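Local coordinates for head completion protein gp6 (PDB 3JVO), which completes the phage head as a ring-shaped connector, binding the portal protein and the stopper protein gp7 around an open channel for DNA ejection, at residues I3-V8 and W49-I55; A36-C40 and A62-F67; W43-W49 and M92-N97. All coordinates share one frame; numbering follows the deposited sequence.

Interaction 1. Residues I3-V8 and W49-I55; sequences IDVLDV and WKVAADI
Ile3 reaches across to the loop 49-55, where its side chain lies against backbone carbonyls as well as side chains. From CB the two branches part company. CG2, anti to the backbone N, comes down on the CA of Ala52, 3.7 Å away. CG1, set beside the backbone N (chi1 -56°), runs along the chain and passes Lys50 O. The terminal CD1 ends among mixed neighbours: it is 3.5 Å from Trp49 O, lies near Val51 O, and meets Ile55 CD1 at 3.8 Å.

A second apolar point is made by Val8, whose CG2 presses on Ala52 CB at 3.6 Å. Val8 CG1 lies near Ile55 CB and CG1, and Val8 CG2 near Ile55 CG1, the two side chains crossing at about a right angle. Ala52 CB meets both Ile3 CG2 and Val8 CG2, and also Asp7 CB.

Each partner is shaped by an aspartate of its own. Asp4 caps the short, weakly bonded helical turn about 5-8, its OD1 accepting from Leu6 N at 2.9 Å. In the loop, Asp54 OD2 takes two amides, Lys50 N through its anti lone pair and Val51 N, at a nearly straight 174°, from above the carboxylate plane. The result is an N-capped turn packed on a loop whose Asp54 carboxylate accepts from two backbone amides, and which leads through the 3-10 turn 52-54 toward helix 57-72.

Interaction 2. Residues A36-C40 and A62-F67; sequences AFDYC and AVLLVF
Helices 26-44 and 57-72 meet here through segments whose axes approach to 8.8 Å and whose N-to-C directions differ by 126°, a steeply inclined, broadly antiparallel crossing. The CA atoms come nearest at Ala36 and Phe67. Having only a methyl to place, Ala36 sets CB against the backbone of the facing helix, 3.5 Å from Phe67 N and also close to Val63 O, two atoms already joined by a helical hydrogen bond. Val66 CG1 closes in on the same methyl at 3.7 Å, and Phe67 contributes its CB while its ring leads off toward Phe14.

One turn further along, Cys40 takes over. Its SG lies beside the backbone N (chi1 -66°), which brings the sulfur between Val63 CG2 and Val66 CG2, each 3.9 Å from it, with Ala62 CB a little farther off. The two valines divide their branches in the same way: in both, CG1 serves Ala36 and CG2 serves Cys40, so each straddles the step between these residues. Val63 CG2 also touches Cys40 CB at 3.8 Å and reaches the edge of the Phe37 ring, near its plane, at CD1. Tyr39 adds a looser contact, its CD2 4.2 Å from Val66 CG1.

Every touching residue is buried. Met92 of helix 87-93 lies against Cys40 and Ala62, whereas Tyr39 and Val66 pack on Met91 of a neighbouring subunit. This helix-helix packing, its centre about 2 Å from the centre of the chain, belongs to the hydrophobic core of the mainly helical gp6-like connector subunit.

Interaction 3. Residues W43-W49 and M92-N97; sequences WCDEPAW and MFIHRN
Trp43 has a different group over each face, both from one short segment: the selenium of Met92, a selenomethionine in this crystal, on one side and the guanidinium of Arg96 on the other. The first is a Met-aromatic contact, in which SE stands 3.6 Å above the indole plane, offset toward the rim, while Met92 CB touches CZ3 and CE3 of the six-membered ring. The second is long and at most weakly attractive as a cation-pi pair. Arg96 NH1 lies 4.1 Å above the opposite face, and the ring and guanidinium planes are turned 63° apart. A bend at chi2 (80°) carries the arginine past the end of helix 26-44, its CD close to the carbonyl oxygens of Trp43 and Cys44. Arg96 also makes a cation-pi contact with Trp98.

Beyond the indole, the chain leaving helix 26-44 and the C-terminal tail meet through backbone. Asn97 N donates to Cys44 O at 2.8 Å, nearly straight at 166° and in the carbonyl plane. Asp45 then turns out of the helix with positive phi, opening the way to the type I turn from Glu46 to Trp49. Cys44 SG packs against Met92, 3.8 Å from Met92 O and 4.0 Å from Met92 CG.

Trp49 brings the tip of its indole to the tail, with His95 CB in plane at the ring edge and His95 O near CH2. Within the turn, Glu46 makes two contacts. Its CG lies over the centre of the Trp49 ring, 3.4 Å above the plane; the bend at chi2 then turns the carboxylate so that OE2 accepts from Ala48 N at 3.0 Å through the anti lone pair.

From the N terminus, the chain forms helix 5-8, passes helix 11-17 and enters helix 26-44, whose middle and end supply the first segments of interactions 2 and 3. The following loop then returns to the start of the chain, where interaction 1 closes a loop of about forty residues. Helix 57-72 next folds back on helix 26-44 in interaction 2, and after the strands and helix 87-93 the tail closes interaction 3. All three closures cross one another, none lying within another. Phe37 joins interactions 1 and 2, Met92 joins 2 and 3, and Trp49 belongs to both 1 and 3, so both chain ends are tied to helix 26-44 and the loop that follows it.

Interaction 1. Residues I3-V8 and W49-I55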
# COMPACT_ATOMS: atom_id res chain seq x y z
N ILE G 3 -49.37 -9.96 -16.08
CA ILE G 3 -49.40 -10.42 -14.69
C ILE G 3 -49.15 -9.27 -13.74
O ILE G 3 -48.24 -8.46 -13.93
CB ILE G 3 -48.38 -11.57 -14.45
CG1 ILE G 3 -48.63 -12.72 -15.42
CG2 ILE G 3 -48.46 -12.07 -13.00
CD1 ILE G 3 -47.55 -13.77 -15.43
N ASP G 4 -49.98 -9.19 -12.70
CA ASP G 4 -49.80 -8.21 -11.65
C ASP G 4 -48.82 -8.77 -10.61
O ASP G 4 -49.08 -9.83 -10.02
CB ASP G 4 -51.15 -7.91 -11.00
CG ASP G 4 -51.03 -6.95 -9.82
OD1 ASP G 4 -49.90 -6.61 -9.41
OD2 ASP G 4 -52.08 -6.55 -9.29
N VAL G 5 -47.70 -8.08 -10.39
CA VAL G 5 -46.66 -8.57 -9.46
C VAL G 5 -47.22 -8.90 -8.07
O VAL G 5 -46.81 -9.87 -7.46
CB VAL G 5 -45.43 -7.61 -9.36
CG1 VAL G 5 -45.80 -6.28 -8.79
CG2 VAL G 5 -44.30 -8.27 -8.53
N LEU G 6 -48.19 -8.13 -7.59
CA LEU G 6 -48.79 -8.37 -6.27
C LEU G 6 -49.63 -9.66 -6.18
O LEU G 6 -49.96 -10.09 -5.09
CB LEU G 6 -49.57 -7.14 -5.78
CG LEU G 6 -48.71 -5.88 -5.57
CD1 LEU G 6 -49.56 -4.71 -5.08
CD2 LEU G 6 -47.58 -6.15 -4.59
N ASP G 7 -49.97 -10.27 -7.32
CA ASP G 7 -50.62 -11.59 -7.33
C ASP G 7 -49.60 -12.70 -7.24
O ASP G 7 -49.96 -13.85 -6.97
CB ASP G 7 -51.41 -11.80 -8.62
CG ASP G 7 -52.65 -10.93 -8.71
OD1 ASP G 7 -53.19 -10.52 -7.65
OD2 ASP G 7 -53.09 -10.68 -9.87
N VAL G 8 -48.35 -12.36 -7.51
CA VAL G 8 -47.21 -13.28 -7.46
C VAL G 8 -46.58 -13.20 -6.05
O VAL G 8 -46.38 -14.22 -5.41
CB VAL G 8 -46.17 -12.93 -8.57
CG1 VAL G 8 -44.96 -13.85 -8.54
CG2 VAL G 8 -46.83 -12.95 -9.97
N TRP G 49 -45.31 -18.24 -19.32
CA TRP G 49 -45.79 -17.83 -17.99
C TRP G 49 -46.96 -16.87 -18.16
O TRP G 49 -46.78 -15.65 -18.25
CB TRP G 49 -44.70 -17.20 -17.11
CG TRP G 49 -43.52 -18.09 -16.84
CD1 TRP G 49 -43.50 -19.47 -16.82
CD2 TRP G 49 -42.19 -17.67 -16.52
NE1 TRP G 49 -42.24 -19.92 -16.52
CE2 TRP G 49 -41.41 -18.84 -16.33
CE3 TRP G 49 -41.58 -16.42 -16.37
CZ2 TRP G 49 -40.06 -18.79 -16.03
CZ3 TRP G 49 -40.23 -16.37 -16.07
CH2 TRP G 49 -39.49 -17.55 -15.89
N LYS G 50 -48.17 -17.44 -18.19
CA LYS G 50 -49.38 -16.70 -18.54
C LYS G 50 -50.07 -16.09 -17.33
O LYS G 50 -50.63 -14.99 -17.43
CB LYS G 50 -50.36 -17.63 -19.26
CG LYS G 50 -50.54 -17.35 -20.75
CD LYS G 50 -49.23 -17.34 -21.52
CE LYS G 50 -49.47 -17.49 -23.01
NZ LYS G 50 -49.74 -18.92 -23.31
N VAL G 51 -50.06 -16.81 -16.22
CA VAL G 51 -50.68 -16.38 -14.96
C VAL G 51 -49.66 -16.35 -13.80
O VAL G 51 -48.59 -16.97 -13.87
CB VAL G 51 -51.88 -17.30 -14.58
CG1 VAL G 51 -53.00 -17.18 -15.63
CG2 VAL G 51 -51.42 -18.75 -14.41
N ALA G 52 -50.03 -15.64 -12.72
CA ALA G 52 -49.17 -15.45 -11.54
C ALA G 52 -48.63 -16.76 -10.97
O ALA G 52 -47.46 -16.85 -10.58
CB ALA G 52 -49.91 -14.68 -10.45
N ALA G 53 -49.48 -17.79 -10.96
CA ALA G 53 -49.13 -19.12 -10.45
C ALA G 53 -48.09 -19.83 -11.32
O ALA G 53 -47.48 -20.81 -10.88
CB ALA G 53 -50.38 -19.98 -10.30
N ASP G 54 -47.86 -19.34 -12.53
CA ASP G 54 -46.82 -19.91 -13.40
C ASP G 54 -45.39 -19.53 -12.99
O ASP G 54 -44.44 -20.23 -13.33
CB ASP G 54 -47.05 -19.50 -14.86
CG ASP G 54 -48.31 -20.11 -15.45
OD1 ASP G 54 -48.82 -21.12 -14.91
OD2 ASP G 54 -48.79 -19.57 -16.48
N ILE G 55 -45.22 -18.42 -12.27
CA ILE G 55 -43.87 -17.92 -11.98
C ILE G 55 -43.10 -18.84 -11.01
O ILE G 55 -43.57 -19.11 -9.91
CB ILE G 55 -43.86 -16.44 -11.45
CG1 ILE G 55 -44.83 -15.54 -12.24
CG2 ILE G 55 -42.45 -15.88 -11.45
CD1 ILE G 55 -44.55 -15.46 -13.73

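Interaction 2. Residues A36-C40 and A62-F67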
# COMPACT_ATOMS: atom_id res chain seq x y z
N ALA G 36 -39.21 -4.21 -10.59
CA ALA G 36 -38.39 -5.40 -10.43
C ALA G 36 -38.97 -6.58 -11.19
O ALA G 36 -38.24 -7.39 -11.78
CB ALA G 36 -38.26 -5.75 -8.98
N PHE G 37 -40.29 -6.71 -11.14
CA PHE G 37 -40.98 -7.80 -11.81
C PHE G 37 -40.87 -7.64 -13.32
O PHE G 37 -40.52 -8.60 -14.02
CB PHE G 37 -42.44 -7.85 -11.39
CG PHE G 37 -43.21 -9.02 -11.96
CD1 PHE G 37 -42.95 -10.33 -11.54
CD2 PHE G 37 -44.23 -8.80 -12.88
CE1 PHE G 37 -43.68 -11.42 -12.07
CE2 PHE G 37 -44.97 -9.87 -13.42
CZ PHE G 37 -44.69 -11.17 -13.01
N ASP G 38 -41.16 -6.43 -13.81
CA ASP G 38 -41.02 -6.10 -15.23
C ASP G 38 -39.61 -6.46 -15.73
O ASP G 38 -39.43 -7.12 -16.75
CB ASP G 38 -41.34 -4.62 -15.45
CG ASP G 38 -41.18 -4.18 -16.91
OD1 ASP G 38 -41.59 -4.93 -17.80
OD2 ASP G 38 -40.65 -3.07 -17.16
N TYR G 39 -38.61 -6.06 -14.96
CA TYR G 39 -37.22 -6.32 -15.32
C TYR G 39 -36.94 -7.83 -15.38
O TYR G 39 -36.41 -8.32 -16.39
CB TYR G 39 -36.27 -5.63 -14.33
CG TYR G 39 -34.81 -5.96 -14.55
CD1 TYR G 39 -34.06 -5.30 -15.51
CD2 TYR G 39 -34.20 -6.97 -13.81
CE1 TYR G 39 -32.74 -5.63 -15.74
CE2 TYR G 39 -32.88 -7.30 -14.01
CZ TYR G 39 -32.16 -6.64 -14.98
OH TYR G 39 -30.85 -6.97 -15.17
N CYS G 40 -37.30 -8.56 -14.33
CA CYS G 40 -37.02 -9.99 -14.31
C CYS G 40 -37.77 -10.77 -15.40
O CYS G 40 -37.19 -11.68 -15.99
CB CYS G 40 -37.27 -10.60 -12.92
SG CYS G 40 -36.13 -9.98 -11.65
N ALA G 62 -35.36 -13.83 -7.36
CA ALA G 62 -34.71 -12.72 -8.07
C ALA G 62 -35.48 -11.39 -7.98
O ALA G 62 -34.88 -10.34 -7.79
CB ALA G 62 -34.42 -13.09 -9.55
N VAL G 63 -36.80 -11.43 -8.12
CA VAL G 63 -37.61 -10.22 -8.05
C VAL G 63 -37.43 -9.55 -6.67
O VAL G 63 -37.29 -8.34 -6.56
CB VAL G 63 -39.11 -10.52 -8.31
CG1 VAL G 63 -40.00 -9.30 -7.97
CG2 VAL G 63 -39.34 -10.98 -9.77
N LEU G 64 -37.44 -10.36 -5.62
CA LEU G 64 -37.22 -9.86 -4.27
C LEU G 64 -35.88 -9.15 -4.16
O LEU G 64 -35.78 -8.11 -3.52
CB LEU G 64 -37.31 -10.98 -3.25
CG LEU G 64 -38.69 -11.52 -2.88
CD1 LEU G 64 -38.50 -12.69 -1.89
CD2 LEU G 64 -39.61 -10.45 -2.25
N LEU G 65 -34.84 -9.71 -4.80
CA LEU G 65 -33.50 -9.11 -4.69
C LEU G 65 -33.41 -7.79 -5.47
O LEU G 65 -32.82 -6.80 -5.02
CB LEU G 65 -32.44 -10.08 -5.17
CG LEU G 65 -32.19 -11.34 -4.32
CD1 LEU G 65 -31.44 -12.35 -5.15
CD2 LEU G 65 -31.38 -10.95 -3.08
N VAL G 66 -34.01 -7.79 -6.65
CA VAL G 66 -34.00 -6.60 -7.49
C VAL G 66 -34.83 -5.50 -6.81
O VAL G 66 -34.43 -4.35 -6.78
CB VAL G 66 -34.49 -6.93 -8.94
CG1 VAL G 66 -34.63 -5.64 -9.80
CG2 VAL G 66 -33.51 -7.88 -9.59
N PHE G 67 -35.99 -5.88 -6.27
CA PHE G 67 -36.88 -4.95 -5.56
C PHE G 67 -36.16 -4.31 -4.36
O PHE G 67 -36.19 -3.08 -4.18
CB PHE G 67 -38.16 -5.68 -5.08
CG PHE G 67 -38.84 -5.01 -3.91
CD1 PHE G 67 -39.75 -3.98 -4.10
CD2 PHE G 67 -38.53 -5.38 -2.60
CE1 PHE G 67 -40.34 -3.33 -3.00
CE2 PHE G 67 -39.14 -4.76 -1.50
CZ PHE G 67 -40.04 -3.74 -1.70

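Interaction 3. Residues W43-W49 and M92-N97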
# COMPACT_ATOMS: atom_id res chain seq x y z
N TRP G 43 -36.13 -10.06 -18.79
CA TRP G 43 -34.84 -10.73 -18.79
C TRP G 43 -34.98 -12.22 -19.03
O TRP G 43 -34.23 -12.77 -19.82
CB TRP G 43 -34.13 -10.49 -17.48
CG TRP G 43 -32.68 -10.75 -17.55
CD1 TRP G 43 -31.70 -9.82 -17.78
CD2 TRP G 43 -32.02 -12.02 -17.39
NE1 TRP G 43 -30.46 -10.44 -17.75
CE2 TRP G 43 -30.63 -11.78 -17.52
CE3 TRP G 43 -32.46 -13.33 -17.14
CZ2 TRP G 43 -29.67 -12.82 -17.42
CZ3 TRP G 43 -31.50 -14.36 -17.05
CH2 TRP G 43 -30.13 -14.09 -17.17
N CYS G 44 -35.91 -12.87 -18.33
CA CYS G 44 -36.22 -14.29 -18.54
C CYS G 44 -36.88 -14.55 -19.90
O CYS G 44 -36.61 -15.57 -20.54
CB CYS G 44 -37.10 -14.82 -17.43
SG CYS G 44 -36.26 -14.89 -15.86
N ASP G 45 -37.76 -13.63 -20.31
CA ASP G 45 -38.35 -13.65 -21.66
C ASP G 45 -39.06 -14.99 -21.96
O ASP G 45 -38.85 -15.61 -23.01
CB ASP G 45 -37.26 -13.33 -22.70
CG ASP G 45 -37.81 -13.06 -24.10
OD1 ASP G 45 -38.92 -12.49 -24.22
OD2 ASP G 45 -37.12 -13.42 -25.08
N GLU G 46 -39.90 -15.43 -21.02
CA GLU G 46 -40.59 -16.71 -21.08
C GLU G 46 -42.10 -16.55 -21.34
O GLU G 46 -42.86 -16.26 -20.41
CB GLU G 46 -40.37 -17.52 -19.79
CG GLU G 46 -41.17 -18.82 -19.74
CD GLU G 46 -40.87 -19.72 -20.92
OE1 GLU G 46 -39.77 -20.30 -20.92
OE2 GLU G 46 -41.72 -19.84 -21.84
N PRO G 47 -42.53 -16.75 -22.61
CA PRO G 47 -43.93 -16.55 -23.03
C PRO G 47 -44.93 -17.48 -22.35
O PRO G 47 -46.09 -17.09 -22.17
CB PRO G 47 -43.90 -16.83 -24.55
CG PRO G 47 -42.46 -16.66 -24.94
CD PRO G 47 -41.69 -17.17 -23.75
N ALA G 48 -44.50 -18.68 -21.97
CA ALA G 48 -45.38 -19.66 -21.32
C ALA G 48 -45.79 -19.34 -19.88
O ALA G 48 -46.54 -20.11 -19.27
CB ALA G 48 -44.78 -21.06 -21.40
N TRP G 49 -45.31 -18.24 -19.32
CA TRP G 49 -45.79 -17.83 -17.99
C TRP G 49 -46.96 -16.87 -18.16
O TRP G 49 -46.78 -15.65 -18.25
CB TRP G 49 -44.70 -17.20 -17.11
CG TRP G 49 -43.52 -18.09 -16.84
CD1 TRP G 49 -43.50 -19.47 -16.82
CD2 TRP G 49 -42.19 -17.67 -16.52
NE1 TRP G 49 -42.24 -19.92 -16.52
CE2 TRP G 49 -41.41 -18.84 -16.33
CE3 TRP G 49 -41.58 -16.42 -16.37
CZ2 TRP G 49 -40.06 -18.79 -16.03
CZ3 TRP G 49 -40.23 -16.37 -16.07
CH2 TRP G 49 -39.49 -17.55 -15.89
N MSE G 92 -32.22 -16.08 -12.01
CA MSE G 92 -32.92 -15.82 -13.29
C MSE G 92 -32.43 -16.71 -14.44
O MSE G 92 -33.21 -17.12 -15.31
CB MSE G 92 -32.74 -14.35 -13.69
CG MSE G 92 -33.76 -13.38 -13.11
SE MSE G 92 -33.37 -11.57 -13.76
CE MSE G 92 -31.77 -11.09 -12.80
N PHE G 93 -31.13 -17.02 -14.44
CA PHE G 93 -30.48 -17.70 -15.57
C PHE G 93 -31.09 -19.08 -15.79
O PHE G 93 -31.31 -19.49 -16.93
CB PHE G 93 -28.97 -17.79 -15.30
CG PHE G 93 -28.20 -18.61 -16.32
CD1 PHE G 93 -27.64 -18.01 -17.44
CD2 PHE G 93 -27.99 -19.98 -16.12
CE1 PHE G 93 -26.92 -18.77 -18.37
CE2 PHE G 93 -27.28 -20.74 -17.04
CZ PHE G 93 -26.74 -20.13 -18.16
N ILE G 94 -31.39 -19.77 -14.69
CA ILE G 94 -31.93 -21.13 -14.75
C ILE G 94 -33.39 -21.19 -15.22
O ILE G 94 -33.94 -22.27 -15.43
CB ILE G 94 -31.69 -21.89 -13.41
CG1 ILE G 94 -32.10 -21.04 -12.21
CG2 ILE G 94 -30.24 -22.28 -13.25
CD1 ILE G 94 -33.38 -21.45 -11.60
N HIS G 95 -34.01 -20.02 -15.41
CA HIS G 95 -35.36 -19.93 -15.99
C HIS G 95 -35.43 -19.01 -17.22
O HIS G 95 -36.50 -18.53 -17.62
CB HIS G 95 -36.38 -19.51 -14.93
CG HIS G 95 -36.75 -20.62 -13.99
ND1 HIS G 95 -36.41 -20.61 -12.65
CD2 HIS G 95 -37.40 -21.78 -14.21
CE1 HIS G 95 -36.86 -21.72 -12.09
NE2 HIS G 95 -37.46 -22.45 -13.01
N ARG G 96 -34.26 -18.80 -17.82
CA ARG G 96 -34.15 -17.97 -19.01
C ARG G 96 -34.60 -18.74 -20.25
O ARG G 96 -34.18 -19.89 -20.47
CB ARG G 96 -32.70 -17.47 -19.16
CG ARG G 96 -32.38 -16.77 -20.47
CD ARG G 96 -32.86 -15.33 -20.49
NE ARG G 96 -32.66 -14.72 -21.81
CZ ARG G 96 -31.54 -14.11 -22.18
NH1 ARG G 96 -30.50 -14.00 -21.35
NH2 ARG G 96 -31.45 -13.60 -23.41
N ASN G 97 -35.47 -18.12 -21.04
CA ASN G 97 -35.82 -18.64 -22.35
C ASN G 97 -34.71 -18.23 -23.33
O ASN G 97 -34.47 -17.04 -23.56
CB ASN G 97 -37.19 -18.11 -22.78
CG ASN G 97 -37.64 -18.65 -24.14
OD1 ASN G 97 -38.46 -19.58 -24.21
ND2 ASN G 97 -37.12 -18.07 -25.21